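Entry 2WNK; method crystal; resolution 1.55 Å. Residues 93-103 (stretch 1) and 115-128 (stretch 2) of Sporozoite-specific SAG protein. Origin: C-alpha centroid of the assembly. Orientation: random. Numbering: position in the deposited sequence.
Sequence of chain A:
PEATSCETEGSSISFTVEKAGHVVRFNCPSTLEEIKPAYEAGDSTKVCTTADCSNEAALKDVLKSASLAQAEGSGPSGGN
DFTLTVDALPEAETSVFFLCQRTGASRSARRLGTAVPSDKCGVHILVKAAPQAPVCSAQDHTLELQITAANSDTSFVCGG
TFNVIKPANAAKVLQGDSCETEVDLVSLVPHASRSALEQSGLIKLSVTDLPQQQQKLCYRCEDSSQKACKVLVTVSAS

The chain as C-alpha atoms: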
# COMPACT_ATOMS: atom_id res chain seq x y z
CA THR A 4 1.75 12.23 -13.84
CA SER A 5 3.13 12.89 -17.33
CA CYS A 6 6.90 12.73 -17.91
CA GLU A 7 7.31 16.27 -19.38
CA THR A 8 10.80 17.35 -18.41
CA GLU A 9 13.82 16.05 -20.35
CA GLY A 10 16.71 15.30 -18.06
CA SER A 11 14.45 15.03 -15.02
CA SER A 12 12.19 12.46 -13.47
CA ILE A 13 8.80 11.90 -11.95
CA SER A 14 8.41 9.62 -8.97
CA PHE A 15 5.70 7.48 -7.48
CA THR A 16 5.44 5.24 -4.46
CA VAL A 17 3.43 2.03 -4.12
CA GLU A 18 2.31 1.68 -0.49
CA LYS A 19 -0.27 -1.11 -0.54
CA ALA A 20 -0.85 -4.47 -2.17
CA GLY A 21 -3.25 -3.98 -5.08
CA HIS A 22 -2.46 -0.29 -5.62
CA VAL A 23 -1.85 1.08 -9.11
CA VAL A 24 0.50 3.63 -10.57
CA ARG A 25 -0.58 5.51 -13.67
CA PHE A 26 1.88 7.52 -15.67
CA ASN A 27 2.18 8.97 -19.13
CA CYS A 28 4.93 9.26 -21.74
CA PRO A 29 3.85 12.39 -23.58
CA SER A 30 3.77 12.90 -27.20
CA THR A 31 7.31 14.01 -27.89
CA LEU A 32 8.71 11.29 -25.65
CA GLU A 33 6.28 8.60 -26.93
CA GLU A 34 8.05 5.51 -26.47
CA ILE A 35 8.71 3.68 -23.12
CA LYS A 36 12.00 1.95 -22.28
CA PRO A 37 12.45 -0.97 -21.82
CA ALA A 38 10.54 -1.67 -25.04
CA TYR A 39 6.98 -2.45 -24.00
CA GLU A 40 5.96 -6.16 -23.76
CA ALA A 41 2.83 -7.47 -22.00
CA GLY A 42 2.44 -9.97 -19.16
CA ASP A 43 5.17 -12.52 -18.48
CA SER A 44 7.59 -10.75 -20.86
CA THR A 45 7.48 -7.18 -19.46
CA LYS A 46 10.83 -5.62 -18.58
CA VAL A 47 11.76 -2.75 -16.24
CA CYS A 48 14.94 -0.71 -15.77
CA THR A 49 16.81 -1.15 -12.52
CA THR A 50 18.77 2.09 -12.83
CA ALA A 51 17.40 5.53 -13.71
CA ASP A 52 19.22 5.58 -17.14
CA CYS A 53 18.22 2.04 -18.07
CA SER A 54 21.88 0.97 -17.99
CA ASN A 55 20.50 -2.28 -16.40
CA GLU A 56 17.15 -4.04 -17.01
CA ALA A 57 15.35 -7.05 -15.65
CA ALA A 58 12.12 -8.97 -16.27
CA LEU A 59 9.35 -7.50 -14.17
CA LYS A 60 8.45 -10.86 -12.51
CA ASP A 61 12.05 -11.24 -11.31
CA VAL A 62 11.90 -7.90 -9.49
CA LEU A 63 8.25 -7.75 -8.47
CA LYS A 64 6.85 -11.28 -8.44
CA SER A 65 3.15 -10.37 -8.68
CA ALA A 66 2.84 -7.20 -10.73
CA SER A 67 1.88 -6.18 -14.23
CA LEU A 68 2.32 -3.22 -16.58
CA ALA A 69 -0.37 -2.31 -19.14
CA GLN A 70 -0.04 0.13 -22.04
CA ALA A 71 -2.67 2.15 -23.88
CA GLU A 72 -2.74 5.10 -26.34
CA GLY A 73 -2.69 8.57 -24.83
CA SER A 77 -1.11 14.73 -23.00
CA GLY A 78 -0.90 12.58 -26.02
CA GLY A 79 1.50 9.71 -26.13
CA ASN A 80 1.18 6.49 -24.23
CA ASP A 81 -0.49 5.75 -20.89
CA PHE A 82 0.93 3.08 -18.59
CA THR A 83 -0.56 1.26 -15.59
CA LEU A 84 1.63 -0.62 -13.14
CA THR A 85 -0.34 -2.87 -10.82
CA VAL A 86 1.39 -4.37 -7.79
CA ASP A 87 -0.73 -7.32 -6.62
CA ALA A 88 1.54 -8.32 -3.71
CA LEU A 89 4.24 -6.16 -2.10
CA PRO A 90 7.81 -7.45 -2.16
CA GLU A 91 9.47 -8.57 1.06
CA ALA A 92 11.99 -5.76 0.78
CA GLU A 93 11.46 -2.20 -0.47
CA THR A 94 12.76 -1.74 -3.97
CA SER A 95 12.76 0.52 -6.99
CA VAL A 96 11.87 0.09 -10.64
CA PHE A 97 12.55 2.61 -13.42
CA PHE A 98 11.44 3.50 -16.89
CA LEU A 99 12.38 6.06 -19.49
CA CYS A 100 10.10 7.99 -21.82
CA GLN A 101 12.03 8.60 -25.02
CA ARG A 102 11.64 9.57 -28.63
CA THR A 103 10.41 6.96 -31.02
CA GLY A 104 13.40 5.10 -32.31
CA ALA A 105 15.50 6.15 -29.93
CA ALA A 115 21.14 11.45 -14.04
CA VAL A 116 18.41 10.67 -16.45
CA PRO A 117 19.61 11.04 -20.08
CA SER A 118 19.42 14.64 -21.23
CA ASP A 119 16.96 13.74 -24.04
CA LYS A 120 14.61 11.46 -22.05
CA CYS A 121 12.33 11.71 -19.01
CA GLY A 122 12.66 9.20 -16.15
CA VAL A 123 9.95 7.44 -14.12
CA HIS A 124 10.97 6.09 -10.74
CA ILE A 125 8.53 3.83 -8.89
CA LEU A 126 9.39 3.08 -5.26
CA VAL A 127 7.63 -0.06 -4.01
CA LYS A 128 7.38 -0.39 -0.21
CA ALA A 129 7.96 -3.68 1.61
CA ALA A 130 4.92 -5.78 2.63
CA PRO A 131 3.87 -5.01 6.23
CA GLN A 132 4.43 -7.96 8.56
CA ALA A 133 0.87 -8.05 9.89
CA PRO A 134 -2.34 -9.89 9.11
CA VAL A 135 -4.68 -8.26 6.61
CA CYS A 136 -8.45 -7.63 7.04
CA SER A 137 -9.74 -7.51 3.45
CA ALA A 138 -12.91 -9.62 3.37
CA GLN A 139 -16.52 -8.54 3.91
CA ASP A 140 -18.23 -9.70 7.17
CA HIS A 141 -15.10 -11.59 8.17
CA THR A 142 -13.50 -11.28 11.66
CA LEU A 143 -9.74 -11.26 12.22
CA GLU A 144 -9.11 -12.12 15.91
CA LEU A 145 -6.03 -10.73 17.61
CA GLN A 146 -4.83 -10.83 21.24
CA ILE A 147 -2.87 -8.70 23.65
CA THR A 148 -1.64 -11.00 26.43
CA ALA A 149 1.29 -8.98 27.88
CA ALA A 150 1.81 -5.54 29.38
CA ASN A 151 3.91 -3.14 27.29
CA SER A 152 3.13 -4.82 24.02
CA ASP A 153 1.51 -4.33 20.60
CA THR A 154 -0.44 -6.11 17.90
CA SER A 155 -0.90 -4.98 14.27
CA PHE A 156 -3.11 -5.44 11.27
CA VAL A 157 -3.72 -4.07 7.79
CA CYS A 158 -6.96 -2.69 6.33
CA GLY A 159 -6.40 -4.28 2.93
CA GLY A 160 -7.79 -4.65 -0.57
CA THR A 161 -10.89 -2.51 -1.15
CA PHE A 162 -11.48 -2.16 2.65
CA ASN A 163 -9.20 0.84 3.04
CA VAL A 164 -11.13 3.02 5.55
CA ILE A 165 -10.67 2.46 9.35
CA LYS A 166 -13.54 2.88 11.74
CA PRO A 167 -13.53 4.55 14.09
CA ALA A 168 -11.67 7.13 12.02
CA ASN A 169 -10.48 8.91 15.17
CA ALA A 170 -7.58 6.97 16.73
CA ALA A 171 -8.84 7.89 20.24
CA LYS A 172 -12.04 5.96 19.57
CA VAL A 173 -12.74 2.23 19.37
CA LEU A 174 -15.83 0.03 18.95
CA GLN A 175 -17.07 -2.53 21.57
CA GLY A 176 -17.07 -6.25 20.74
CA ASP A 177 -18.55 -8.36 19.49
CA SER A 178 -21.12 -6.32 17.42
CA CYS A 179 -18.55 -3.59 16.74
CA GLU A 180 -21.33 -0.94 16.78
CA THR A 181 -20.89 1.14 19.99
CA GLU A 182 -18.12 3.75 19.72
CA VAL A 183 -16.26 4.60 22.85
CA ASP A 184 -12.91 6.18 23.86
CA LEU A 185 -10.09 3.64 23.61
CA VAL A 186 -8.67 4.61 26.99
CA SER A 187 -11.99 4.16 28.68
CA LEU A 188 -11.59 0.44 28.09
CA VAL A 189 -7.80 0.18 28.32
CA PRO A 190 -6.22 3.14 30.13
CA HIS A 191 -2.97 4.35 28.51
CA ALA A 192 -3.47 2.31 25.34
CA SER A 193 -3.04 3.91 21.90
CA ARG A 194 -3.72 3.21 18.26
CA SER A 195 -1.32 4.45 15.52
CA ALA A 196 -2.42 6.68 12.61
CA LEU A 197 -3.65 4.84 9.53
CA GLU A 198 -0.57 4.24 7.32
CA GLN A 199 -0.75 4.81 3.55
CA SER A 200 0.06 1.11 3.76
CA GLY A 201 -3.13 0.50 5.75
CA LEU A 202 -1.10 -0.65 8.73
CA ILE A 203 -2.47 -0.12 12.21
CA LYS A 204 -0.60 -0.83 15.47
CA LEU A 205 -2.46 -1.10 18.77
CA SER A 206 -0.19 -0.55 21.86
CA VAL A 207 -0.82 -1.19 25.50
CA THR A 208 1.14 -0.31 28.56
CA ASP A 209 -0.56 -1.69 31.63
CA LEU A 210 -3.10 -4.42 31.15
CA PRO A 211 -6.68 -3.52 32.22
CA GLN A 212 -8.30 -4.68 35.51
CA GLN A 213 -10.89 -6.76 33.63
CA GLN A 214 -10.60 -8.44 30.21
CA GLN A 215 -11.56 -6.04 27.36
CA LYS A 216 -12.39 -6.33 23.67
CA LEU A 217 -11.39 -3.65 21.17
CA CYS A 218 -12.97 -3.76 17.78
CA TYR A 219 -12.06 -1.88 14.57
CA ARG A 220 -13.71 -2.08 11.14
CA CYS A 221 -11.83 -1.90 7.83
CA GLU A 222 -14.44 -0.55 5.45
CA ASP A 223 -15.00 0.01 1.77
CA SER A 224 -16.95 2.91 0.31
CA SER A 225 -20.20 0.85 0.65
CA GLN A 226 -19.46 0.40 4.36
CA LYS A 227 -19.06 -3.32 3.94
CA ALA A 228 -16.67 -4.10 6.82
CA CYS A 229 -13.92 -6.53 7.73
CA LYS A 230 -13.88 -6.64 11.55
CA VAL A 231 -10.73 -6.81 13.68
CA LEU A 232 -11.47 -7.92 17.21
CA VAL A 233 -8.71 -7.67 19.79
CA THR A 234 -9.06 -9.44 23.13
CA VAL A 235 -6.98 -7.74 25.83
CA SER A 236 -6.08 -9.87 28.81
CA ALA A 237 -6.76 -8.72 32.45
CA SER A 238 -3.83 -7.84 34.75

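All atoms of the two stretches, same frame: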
# COMPACT_ATOMS: atom_id res chain seq x y z
N GLU A 93 11.68 -3.40 0.33
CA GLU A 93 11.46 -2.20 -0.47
C GLU A 93 12.40 -2.18 -1.66
O GLU A 93 13.61 -2.45 -1.51
CB GLU A 93 11.72 -0.98 0.41
CG GLU A 93 11.97 0.31 -0.31
CD GLU A 93 11.86 1.51 0.60
OE1 GLU A 93 10.98 1.50 1.49
OE2 GLU A 93 12.65 2.46 0.45
N THR A 94 11.88 -1.85 -2.83
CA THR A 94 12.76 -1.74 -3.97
C THR A 94 12.25 -0.72 -4.98
O THR A 94 11.16 -0.12 -4.81
CB THR A 94 12.95 -3.10 -4.62
OG1 THR A 94 14.01 -3.02 -5.59
CG2 THR A 94 11.65 -3.57 -5.21
N SER A 95 13.04 -0.52 -6.02
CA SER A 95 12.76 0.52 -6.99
C SER A 95 12.76 -0.07 -8.40
O SER A 95 13.64 -0.88 -8.75
CB SER A 95 13.81 1.62 -6.93
OG SER A 95 13.63 2.47 -5.82
N VAL A 96 11.79 0.32 -9.21
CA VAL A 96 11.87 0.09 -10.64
C VAL A 96 11.88 1.43 -11.40
O VAL A 96 11.39 2.43 -10.90
CB VAL A 96 10.78 -0.86 -11.19
CG1 VAL A 96 10.89 -2.25 -10.50
CG2 VAL A 96 9.38 -0.29 -10.99
N PHE A 97 12.39 1.40 -12.61
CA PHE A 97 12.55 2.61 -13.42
C PHE A 97 12.10 2.38 -14.83
O PHE A 97 12.19 1.25 -15.37
CB PHE A 97 14.04 3.02 -13.47
CG PHE A 97 14.65 3.31 -12.15
CD1 PHE A 97 14.61 4.60 -11.65
CD2 PHE A 97 15.23 2.30 -11.38
CE1 PHE A 97 15.19 4.89 -10.43
CE2 PHE A 97 15.81 2.59 -10.16
CZ PHE A 97 15.79 3.87 -9.69
N PHE A 98 11.63 3.48 -15.45
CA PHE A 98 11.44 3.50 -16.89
C PHE A 98 11.99 4.79 -17.47
O PHE A 98 12.23 5.77 -16.73
CB PHE A 98 9.93 3.45 -17.21
CG PHE A 98 9.24 2.26 -16.60
CD1 PHE A 98 9.31 1.02 -17.23
CD2 PHE A 98 8.58 2.37 -15.38
CE1 PHE A 98 8.70 -0.11 -16.71
CE2 PHE A 98 7.96 1.25 -14.82
CZ PHE A 98 8.03 0.00 -15.49
N LEU A 99 12.18 4.81 -18.80
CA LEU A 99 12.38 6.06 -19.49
C LEU A 99 11.29 6.30 -20.51
O LEU A 99 10.84 5.35 -21.18
CB LEU A 99 13.71 6.03 -20.25
CG LEU A 99 14.89 6.06 -19.27
CD1 LEU A 99 16.20 5.68 -19.96
CD2 LEU A 99 15.00 7.45 -18.60
N CYS A 100 10.95 7.57 -20.72
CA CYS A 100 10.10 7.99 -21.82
C CYS A 100 11.07 8.65 -22.80
O CYS A 100 11.81 9.57 -22.41
CB CYS A 100 9.08 9.02 -21.34
SG CYS A 100 7.82 8.39 -20.15
N GLN A 101 11.08 8.17 -24.02
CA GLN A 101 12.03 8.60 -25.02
C GLN A 101 11.38 8.79 -26.36
O GLN A 101 10.32 8.33 -26.58
CB GLN A 101 13.16 7.58 -25.15
CG GLN A 101 12.86 6.32 -25.81
CD GLN A 101 13.96 5.27 -25.70
OE1 GLN A 101 13.94 4.26 -26.36
NE2 GLN A 101 14.88 5.50 -24.84
N ARG A 102 12.06 9.49 -27.25
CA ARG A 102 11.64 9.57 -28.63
C ARG A 102 11.48 8.22 -29.28
O ARG A 102 12.16 7.29 -29.00
CB ARG A 102 12.65 10.42 -29.45
CG ARG A 102 12.32 11.87 -29.53
CD ARG A 102 13.50 12.84 -29.58
NE ARG A 102 13.47 13.52 -28.31
CZ ARG A 102 14.46 14.14 -27.71
NH1 ARG A 102 14.22 14.65 -26.55
NH2 ARG A 102 15.66 14.31 -28.30
N THR A 103 10.57 8.13 -30.21
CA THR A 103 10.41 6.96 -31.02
C THR A 103 11.71 6.61 -31.68
O THR A 103 12.30 7.47 -32.27
CB THR A 103 9.43 7.23 -32.15
OG1 THR A 103 8.24 7.78 -31.61
CG2 THR A 103 9.13 5.98 -32.85
N ALA A 115 21.27 11.02 -12.67
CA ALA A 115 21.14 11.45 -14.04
C ALA A 115 20.36 10.57 -15.07
O ALA A 115 20.82 9.61 -15.71
CB ALA A 115 22.46 12.05 -14.58
N VAL A 116 19.16 11.03 -15.29
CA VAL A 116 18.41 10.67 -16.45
C VAL A 116 19.11 11.25 -17.71
O VAL A 116 19.71 12.32 -17.67
CB VAL A 116 17.00 11.27 -16.23
CG1 VAL A 116 16.18 11.25 -17.51
CG2 VAL A 116 16.31 10.54 -15.08
N PRO A 117 19.05 10.53 -18.84
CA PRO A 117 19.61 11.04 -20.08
C PRO A 117 19.03 12.41 -20.43
O PRO A 117 17.86 12.68 -20.14
CB PRO A 117 19.20 9.99 -21.12
CG PRO A 117 19.12 8.70 -20.30
CD PRO A 117 18.51 9.17 -19.00
N SER A 118 19.85 13.26 -21.04
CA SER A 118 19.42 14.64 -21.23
C SER A 118 18.27 14.77 -22.24
O SER A 118 17.64 15.84 -22.31
CB SER A 118 20.60 15.52 -21.66
OG SER A 118 21.15 15.02 -22.85
N ASP A 119 18.04 13.72 -23.03
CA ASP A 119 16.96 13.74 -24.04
C ASP A 119 15.77 12.83 -23.72
O ASP A 119 14.97 12.54 -24.62
CB ASP A 119 17.50 13.34 -25.42
CG ASP A 119 18.18 11.97 -25.41
OD1 ASP A 119 18.32 11.38 -26.50
OD2 ASP A 119 18.53 11.49 -24.33
N LYS A 120 15.68 12.40 -22.48
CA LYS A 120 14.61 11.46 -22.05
C LYS A 120 14.05 11.91 -20.72
O LYS A 120 14.66 12.74 -20.06
CB LYS A 120 15.17 10.03 -21.95
CG LYS A 120 15.60 9.47 -23.31
CD LYS A 120 16.33 8.13 -23.19
CE LYS A 120 17.20 7.86 -24.41
NZ LYS A 120 17.53 6.42 -24.52
N CYS A 121 12.90 11.36 -20.31
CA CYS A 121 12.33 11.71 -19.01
C CYS A 121 12.21 10.42 -18.22
O CYS A 121 11.84 9.38 -18.79
CB CYS A 121 10.95 12.42 -19.19
SG CYS A 121 10.21 12.93 -17.60
N GLY A 122 12.55 10.44 -16.93
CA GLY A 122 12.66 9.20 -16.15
C GLY A 122 11.44 9.04 -15.23
O GLY A 122 10.87 10.03 -14.77
N VAL A 123 11.04 7.80 -15.02
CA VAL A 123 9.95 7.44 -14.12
C VAL A 123 10.51 6.49 -13.09
O VAL A 123 11.07 5.45 -13.46
CB VAL A 123 8.86 6.70 -14.88
CG1 VAL A 123 7.78 6.20 -13.88
CG2 VAL A 123 8.24 7.63 -15.89
N HIS A 124 10.45 6.89 -11.83
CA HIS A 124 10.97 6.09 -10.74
C HIS A 124 9.78 5.64 -9.89
O HIS A 124 9.03 6.50 -9.39
CB HIS A 124 11.90 6.92 -9.89
CG HIS A 124 12.34 6.22 -8.65
ND1 HIS A 124 12.42 6.86 -7.43
CD2 HIS A 124 12.66 4.92 -8.41
CE1 HIS A 124 12.80 5.99 -6.50
NE2 HIS A 124 12.96 4.81 -7.07
N ILE A 125 9.61 4.34 -9.75
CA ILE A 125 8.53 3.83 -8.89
C ILE A 125 9.17 3.12 -7.71
O ILE A 125 9.90 2.13 -7.89
CB ILE A 125 7.58 2.89 -9.63
CG1 ILE A 125 6.95 3.61 -10.84
CG2 ILE A 125 6.52 2.38 -8.64
CD1 ILE A 125 6.21 2.69 -11.84
N LEU A 126 8.93 3.67 -6.52
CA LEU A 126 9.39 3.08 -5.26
C LEU A 126 8.29 2.16 -4.71
O LEU A 126 7.17 2.59 -4.49
CB LEU A 126 9.70 4.17 -4.24
CG LEU A 126 10.23 3.58 -2.92
CD1 LEU A 126 11.52 2.85 -3.13
CD2 LEU A 126 10.35 4.60 -1.79
N VAL A 127 8.61 0.89 -4.51
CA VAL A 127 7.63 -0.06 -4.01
C VAL A 127 8.00 -0.43 -2.57
O VAL A 127 9.10 -0.92 -2.30
CB VAL A 127 7.56 -1.30 -4.91
CG1 VAL A 127 6.50 -2.25 -4.40
CG2 VAL A 127 7.25 -0.89 -6.37
N LYS A 128 7.09 -0.16 -1.64
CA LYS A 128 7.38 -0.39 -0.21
C LYS A 128 7.31 -1.87 0.13
O LYS A 128 6.67 -2.64 -0.61
CB LYS A 128 6.39 0.38 0.66
CG LYS A 128 6.44 1.90 0.47
CD LYS A 128 7.46 2.50 1.41
CE LYS A 128 7.65 4.00 1.21
NZ LYS A 128 6.61 4.78 1.94
O HOH W 1 14.65 10.81 -26.55

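The apolar centre of this contact lies on the face of the two-stranded ladder that carries Val 96, Phe 98 and Cys 100 from one strand and Cys 121, Val 123 and Ile 125 from the other. Val 96 CG2 packs 3.9 Å from Ile 125 CB, and the Phe 98 ring receives Ile 125 at its edge, with CE2 of Phe 98 3.7 Å from CD1 of Ile 125. Beta-branched residues suit such positions because their bulk sits close to an extended backbone, while the phenylalanine reaches diagonally to a residue beyond its direct partner, Val 123. Cys 100 and Cys 121 face each other, CB to CB at 4.4 Å, but are not joined to one another; each is bonded covalently elsewhere in the structure.

On the other face, Leu 99 lies across from Gly 122. Leu 99 CD2 comes 3.8 Å from Gly 122 CA and 3.9 Å from Pro 117 CD. Glycine fits here because Val 116 occupies the space beside it: a beta carbon on Gly 122 would fall 2.7 Å from Val 116 CG2.

Behind these side chains, the antiparallel backbones are joined by paired hydrogen bonds at alternate positions. Val 96 N donates to Ile 125 O and Ile 125 N to Val 96 O, both at 2.9 Å; Thr 94 with Val 127, Phe 98 with Val 123, and Cys 100 with Cys 121 repeat the pattern. Between these rungs the strands draw closer, with CA-H...O contacts such as Phe 97 CA to Val 123 O at 3.2 Å.

Farther along the face of Leu 99, the character turns mixed. The rings of Phe 97 and His 124 are nearly parallel, at 16°, but slid apart so that they barely overlap. The His 124 ring lies beside the phenylalanine while its NE2 forms a hydrogen bond with Ser 95 OG at 2.7 Å. The short serine side chain holds its hydroxyl near the backbone, within reach of this diagonal neighbour.

The polar edge lies by the type I turn from Pro 117 to Lys 120, closed by a hydrogen bond from Lys 120 N to Pro 117 O at 3.2 Å. The flexible side chain of Arg 102 brings its guanidinium over Asp 119 O, 3.0 Å from NH1, at an angle too poor for a hydrogen bond. A water instead bridges the backbones, accepting from Arg 102 N at 3.0 Å and donating to Asp 119 O at 2.6 Å.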